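Local coordinates for protein 'Carboxyl esterase 2 (Tuber melanosporum Mel28, PDB 5MIF) that probably hydrolyses carboxylic esters, as an archaeal-like carboxylesterase of the alpha/beta hydrolase fold from a mycorrhizal truffle, at residues 52-66 with 118-130. Sequence-based numbering, arbitrary orientation.
Sequences LFAFPLPEIRDGYQS and GGWVFGGPKSYRG
Asp62 grips the start of the turn at 126-129 through both carboxylate oxygens. OD2 takes the backbone N-H of Lys126 on its syn lone pair (OD2 to N 2.8 Å), while OD1 accepts two bonds from Ser127, one from its backbone N and a shorter one from its hydroxyl (OD1 to OG 2.7 Å), which arrives nearly along the C-O axis. With CG anti to the backbone N (chi1 -177°), the carboxylate is carried to the N-H groups that open the type I turn from Lys126 to Arg129, which leads into helix 129-139. Further hydrogen bonds run along the crossing: Gly123 N to Arg61 O (3.0 Å), and Gln65 NE2 to Ser127 O (2.8 Å), the acceptor lying in the amide plane; NE2 also gives to Ser321 O, and OE1 accepts from Asp323 N. Two carbonyl oxygens in the plane of the Arg61 guanidinium fix its rotation: NH1 gives to a lone pair of Val121 O (3.0 Å) and NE to Pro58 O within its own loop; NH1 also reaches Thr151 O.

Apolar and aromatic side chains pack at one end. Phe122 directs its edge at the face of Phe53 in a T-shaped stack, centroids 5.1 Å apart and planes at 77°. Its rim also meets Pro58 CD, and Leu57 CD1 touches Val121 CG1 (3.7 Å). At the other end the Tyr64 ring lies between two long side chains: Lys126 CG makes a CH-pi contact over one face, and the Arg129 guanidinium covers Tyr64 CD1 (CZ to CD1 3.5 Å).

Thus the loop between helix 37-47 and strand 75-82 packs on 118-129, which carries on from the HGGGW motif after strand 109-115, whose glycines, as in related HGGG-type esterases, probably form part of the oxyanion hole. Helix 241-251 meets Phe53 and Leu57, whereas Pro125 rests on strands 90-97 and 142-147.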
loop_
_atom_site.group_PDB
_atom_site.type_symbol
_atom_site.label_atom_id
_atom_site.label_comp_id
_atom_site.label_asym_id
_atom_site.label_seq_id
_atom_site.Cartn_x
_atom_site.Cartn_y
_atom_site.Cartn_z
ATOM N N LEU A 52 6.750 24.260 -15.769
ATOM C CA LEU A 52 5.821 25.342 -15.486
ATOM C C LEU A 52 6.226 26.137 -14.260
ATOM O O LEU A 52 5.644 27.186 -13.978
ATOM C CB LEU A 52 4.406 24.809 -15.331
ATOM C CG LEU A 52 3.783 24.591 -16.707
ATOM C CD1 LEU A 52 2.359 24.072 -16.576
ATOM C CD2 LEU A 52 3.839 25.894 -17.515
ATOM N N PHE A 53 7.209 25.628 -13.526
ATOM C CA PHE A 53 7.712 26.327 -12.355
ATOM C C PHE A 53 8.807 27.310 -12.773
ATOM O O PHE A 53 9.997 27.104 -12.527
ATOM C CB PHE A 53 8.200 25.331 -11.301
ATOM C CG PHE A 53 7.089 24.502 -10.714
ATOM C CD1 PHE A 53 6.433 24.915 -9.564
ATOM C CD2 PHE A 53 6.661 23.342 -11.343
ATOM C CE1 PHE A 53 5.393 24.170 -9.033
ATOM C CE2 PHE A 53 5.625 22.589 -10.815
ATOM C CZ PHE A 53 4.989 23.006 -9.657
ATOM N N ALA A 54 8.376 28.379 -13.431
ATOM C CA ALA A 54 9.279 29.416 -13.911
ATOM C C ALA A 54 8.500 30.689 -14.205
ATOM O O ALA A 54 7.279 30.666 -14.375
ATOM C CB ALA A 54 10.036 28.946 -15.154
ATOM N N PHE A 55 9.215 31.803 -14.273
ATOM C CA PHE A 55 8.601 33.084 -14.599
ATOM C C PHE A 55 8.539 33.303 -16.120
ATOM O O PHE A 55 9.423 32.850 -16.854
ATOM C CB PHE A 55 9.378 34.226 -13.939
ATOM C CG PHE A 55 9.351 34.193 -12.438
ATOM C CD1 PHE A 55 8.189 34.497 -11.744
ATOM C CD2 PHE A 55 10.499 33.891 -11.724
ATOM C CE1 PHE A 55 8.168 34.472 -10.355
ATOM C CE2 PHE A 55 10.488 33.868 -10.339
ATOM C CZ PHE A 55 9.318 34.160 -9.654
ATOM N N PRO A 56 7.486 33.990 -16.598
ATOM C CA PRO A 56 6.365 34.497 -15.795
ATOM C C PRO A 56 5.344 33.402 -15.469
ATOM O O PRO A 56 5.124 32.507 -16.292
ATOM C CB PRO A 56 5.741 35.569 -16.699
ATOM C CG PRO A 56 6.048 35.101 -18.076
ATOM C CD PRO A 56 7.385 34.410 -18.008
ATOM N N LEU A 57 4.738 33.470 -14.287
ATOM C CA LEU A 57 3.697 32.519 -13.910
ATOM C C LEU A 57 2.396 32.877 -14.624
ATOM O O LEU A 57 2.078 34.055 -14.779
ATOM C CB LEU A 57 3.511 32.527 -12.391
ATOM C CG LEU A 57 4.737 32.046 -11.617
ATOM C CD1 LEU A 57 4.575 32.311 -10.133
ATOM C CD2 LEU A 57 4.940 30.567 -11.873
ATOM N N PRO A 58 1.620 31.863 -15.033
ATOM C CA PRO A 58 0.279 32.064 -15.594
ATOM C C PRO A 58 -0.643 32.741 -14.586
ATOM O O PRO A 58 -0.398 32.638 -13.383
ATOM C CB PRO A 58 -0.203 30.638 -15.885
ATOM C CG PRO A 58 1.041 29.806 -15.926
ATOM C CD PRO A 58 1.979 30.437 -14.951
ATOM N N GLU A 59 -1.684 33.427 -15.032
ATOM C CA GLU A 59 -2.576 34.014 -14.048
ATOM C C GLU A 59 -3.723 33.046 -13.785
ATOM O O GLU A 59 -4.441 33.168 -12.794
ATOM C CB GLU A 59 -3.080 35.399 -14.483
ATOM C CG GLU A 59 -3.921 36.117 -13.405
ATOM C CD GLU A 59 -3.191 36.370 -12.069
ATOM O OE1 GLU A 59 -1.948 36.219 -11.987
ATOM O OE2 GLU A 59 -3.887 36.697 -11.078
ATOM N N ILE A 60 -3.856 32.034 -14.629
ATOM C CA ILE A 60 -4.730 30.939 -14.267
ATOM C C ILE A 60 -3.861 29.861 -13.628
ATOM O O ILE A 60 -2.944 29.338 -14.258
ATOM C CB ILE A 60 -5.495 30.399 -15.482
ATOM C CG1 ILE A 60 -6.464 31.470 -15.992
ATOM C CG2 ILE A 60 -6.215 29.098 -15.139
ATOM C CD1 ILE A 60 -7.317 32.081 -14.909
ATOM N N ARG A 61 -4.124 29.565 -12.358
ATOM C CA ARG A 61 -3.282 28.626 -11.610
ATOM C C ARG A 61 -3.965 27.272 -11.416
ATOM O O ARG A 61 -3.350 26.301 -10.963
ATOM C CB ARG A 61 -2.899 29.201 -10.248
ATOM C CG ARG A 61 -2.209 30.549 -10.253
ATOM C CD ARG A 61 -0.791 30.443 -10.787
ATOM N NE ARG A 61 -0.110 31.735 -10.716
ATOM C CZ ARG A 61 0.550 32.172 -9.643
ATOM N NH1 ARG A 61 0.660 31.406 -8.560
ATOM N NH2 ARG A 61 1.125 33.366 -9.654
ATOM N N ASP A 62 -5.242 27.223 -11.761
ATOM C CA ASP A 62 -6.035 26.023 -11.586
ATOM C C ASP A 62 -6.905 25.740 -12.807
ATOM O O ASP A 62 -7.613 26.624 -13.291
ATOM C CB ASP A 62 -6.925 26.167 -10.352
ATOM C CG ASP A 62 -7.714 24.919 -10.069
ATOM O OD1 ASP A 62 -7.140 23.830 -10.250
ATOM O OD2 ASP A 62 -8.894 25.022 -9.669
ATOM N N GLY A 63 -6.858 24.504 -13.300
ATOM C CA GLY A 63 -7.715 24.107 -14.404
ATOM C C GLY A 63 -7.934 22.609 -14.504
ATOM O O GLY A 63 -7.176 21.810 -13.936
ATOM N N TYR A 64 -8.965 22.227 -15.251
ATOM C CA TYR A 64 -9.306 20.822 -15.420
ATOM C C TYR A 64 -8.231 20.120 -16.217
ATOM O O TYR A 64 -7.606 20.713 -17.095
ATOM C CB TYR A 64 -10.657 20.660 -16.114
ATOM C CG TYR A 64 -11.811 21.249 -15.339
ATOM C CD1 TYR A 64 -12.228 20.691 -14.139
ATOM C CD2 TYR A 64 -12.495 22.355 -15.815
ATOM C CE1 TYR A 64 -13.289 21.227 -13.432
ATOM C CE2 TYR A 64 -13.555 22.896 -15.116
ATOM C CZ TYR A 64 -13.953 22.330 -13.927
ATOM O OH TYR A 64 -15.013 22.879 -13.233
ATOM N N GLN A 65 -7.974 18.869 -15.859
ATOM C CA GLN A 65 -7.045 18.043 -16.609
ATOM C C GLN A 65 -7.701 17.468 -17.869
ATOM O O GLN A 65 -7.002 17.104 -18.818
ATOM C CB GLN A 65 -6.495 16.928 -15.723
ATOM C CG GLN A 65 -5.550 17.425 -14.646
ATOM C CD GLN A 65 -5.066 16.315 -13.737
ATOM O OE1 GLN A 65 -4.512 15.322 -14.201
ATOM N NE2 GLN A 65 -5.234 16.499 -12.430
ATOM N N SER A 66 -9.032 17.387 -17.875
ATOM C CA SER A 66 -9.772 16.977 -19.074
ATOM C C SER A 66 -11.180 17.574 -19.084
ATOM O O SER A 66 -12.134 16.969 -18.591
ATOM C CB SER A 66 -9.842 15.446 -19.188
ATOM O OG SER A 66 -10.730 14.882 -18.237
ATOM N N GLY A 118 0.768 21.167 -5.560
ATOM C CA GLY A 118 1.026 22.083 -6.656
ATOM C C GLY A 118 2.136 23.069 -6.311
ATOM O O GLY A 118 2.191 24.174 -6.856
ATOM N N GLY A 119 3.008 22.692 -5.375
ATOM C CA GLY A 119 4.178 23.498 -5.058
ATOM C C GLY A 119 3.884 24.864 -4.452
ATOM O O GLY A 119 4.706 25.773 -4.576
ATOM N N TRP A 120 2.705 25.005 -3.833
ATOM C CA TRP A 120 2.197 26.255 -3.252
ATOM C C TRP A 120 1.880 27.320 -4.307
ATOM O O TRP A 120 1.321 28.352 -3.958
ATOM C CB TRP A 120 3.179 26.838 -2.212
ATOM C CG TRP A 120 3.495 25.902 -1.091
ATOM C CD1 TRP A 120 2.684 25.575 -0.029
ATOM C CD2 TRP A 120 4.700 25.145 -0.925
ATOM N NE1 TRP A 120 3.323 24.660 0.786
ATOM C CE2 TRP A 120 4.560 24.384 0.261
ATOM C CE3 TRP A 120 5.886 25.040 -1.660
ATOM C CZ2 TRP A 120 5.564 23.531 0.728
ATOM C CZ3 TRP A 120 6.890 24.192 -1.191
ATOM C CH2 TRP A 120 6.721 23.451 -0.008
ATOM N N VAL A 121 2.227 27.057 -5.575
ATOM C CA VAL A 121 2.012 27.977 -6.701
ATOM C C VAL A 121 0.799 27.625 -7.560
ATOM O O VAL A 121 0.133 28.515 -8.090
ATOM C CB VAL A 121 3.229 28.007 -7.663
ATOM C CG1 VAL A 121 3.207 29.271 -8.522
ATOM C CG2 VAL A 121 4.519 27.916 -6.902
ATOM N N PHE A 122 0.538 26.325 -7.719
ATOM C CA PHE A 122 -0.552 25.844 -8.575
ATOM C C PHE A 122 -1.576 24.995 -7.825
ATOM O O PHE A 122 -1.355 24.582 -6.676
ATOM C CB PHE A 122 0.001 25.024 -9.750
ATOM C CG PHE A 122 0.974 25.776 -10.609
ATOM C CD1 PHE A 122 0.556 26.861 -11.357
ATOM C CD2 PHE A 122 2.310 25.406 -10.658
ATOM C CE1 PHE A 122 1.451 27.566 -12.147
ATOM C CE2 PHE A 122 3.212 26.103 -11.447
ATOM C CZ PHE A 122 2.777 27.188 -12.190
ATOM N N GLY A 123 -2.687 24.716 -8.500
ATOM C CA GLY A 123 -3.684 23.801 -7.985
ATOM C C GLY A 123 -4.915 24.526 -7.489
ATOM O O GLY A 123 -4.920 25.753 -7.372
ATOM N N GLY A 124 -5.957 23.753 -7.197
ATOM C CA GLY A 124 -7.233 24.275 -6.751
ATOM C C GLY A 124 -8.257 23.197 -7.033
ATOM O O GLY A 124 -7.880 22.086 -7.412
ATOM N N PRO A 125 -9.548 23.511 -6.871
ATOM C CA PRO A 125 -10.595 22.491 -7.017
ATOM C C PRO A 125 -10.647 21.845 -8.402
ATOM O O PRO A 125 -11.021 20.674 -8.491
ATOM C CB PRO A 125 -11.885 23.268 -6.733
ATOM C CG PRO A 125 -11.534 24.715 -6.995
ATOM C CD PRO A 125 -10.104 24.842 -6.568
ATOM N N LYS A 126 -10.262 22.561 -9.456
ATOM C CA LYS A 126 -10.370 22.019 -10.814
ATOM C C LYS A 126 -9.359 20.920 -11.080
ATOM O O LYS A 126 -9.709 19.831 -11.535
ATOM C CB LYS A 126 -10.204 23.123 -11.871
ATOM C CG LYS A 126 -11.299 24.197 -11.897
ATOM C CD LYS A 126 -10.983 25.241 -12.993
ATOM C CE LYS A 126 -12.229 25.841 -13.627
ATOM N NZ LYS A 126 -12.633 27.151 -13.050
ATOM N N SER A 127 -8.096 21.210 -10.802
ATOM C CA SER A 127 -7.029 20.269 -11.077
ATOM C C SER A 127 -7.087 19.060 -10.159
ATOM O O SER A 127 -6.485 18.031 -10.453
ATOM C CB SER A 127 -5.670 20.958 -10.971
ATOM O OG SER A 127 -5.567 21.672 -9.757
ATOM N N TYR A 128 -7.783 19.206 -9.037
ATOM C CA TYR A 128 -7.887 18.128 -8.061
ATOM C C TYR A 128 -9.242 17.435 -8.085
ATOM O O TYR A 128 -9.550 16.659 -7.187
ATOM C CB TYR A 128 -7.570 18.664 -6.659
ATOM C CG TYR A 128 -6.081 18.640 -6.409
ATOM C CD1 TYR A 128 -5.251 19.626 -6.951
ATOM C CD2 TYR A 128 -5.492 17.615 -5.665
ATOM C CE1 TYR A 128 -3.884 19.599 -6.753
ATOM C CE2 TYR A 128 -4.117 17.583 -5.456
ATOM C CZ TYR A 128 -3.319 18.579 -6.005
ATOM O OH TYR A 128 -1.954 18.548 -5.818
ATOM N N ARG A 129 -10.047 17.711 -9.113
ATOM C CA ARG A 129 -11.387 17.130 -9.197
ATOM C C ARG A 129 -11.337 15.597 -9.225
ATOM O O ARG A 129 -12.180 14.945 -8.631
ATOM C CB ARG A 129 -12.153 17.649 -10.425
ATOM C CG ARG A 129 -13.544 17.014 -10.575
ATOM C CD ARG A 129 -14.369 17.650 -11.673
ATOM N NE ARG A 129 -13.754 17.474 -12.990
ATOM C CZ ARG A 129 -14.297 17.894 -14.131
ATOM N NH1 ARG A 129 -15.485 18.494 -14.123
ATOM N NH2 ARG A 129 -13.661 17.707 -15.285
ATOM N N GLY A 130 -10.360 15.037 -9.930
ATOM C CA GLY A 130 -10.207 13.595 -10.041
ATOM C C GLY A 130 -9.917 12.928 -8.700
ATOM O O GLY A 130 -10.503 11.901 -8.359
HETATM O O HOH W 1 -13.925 21.640 -10.182
#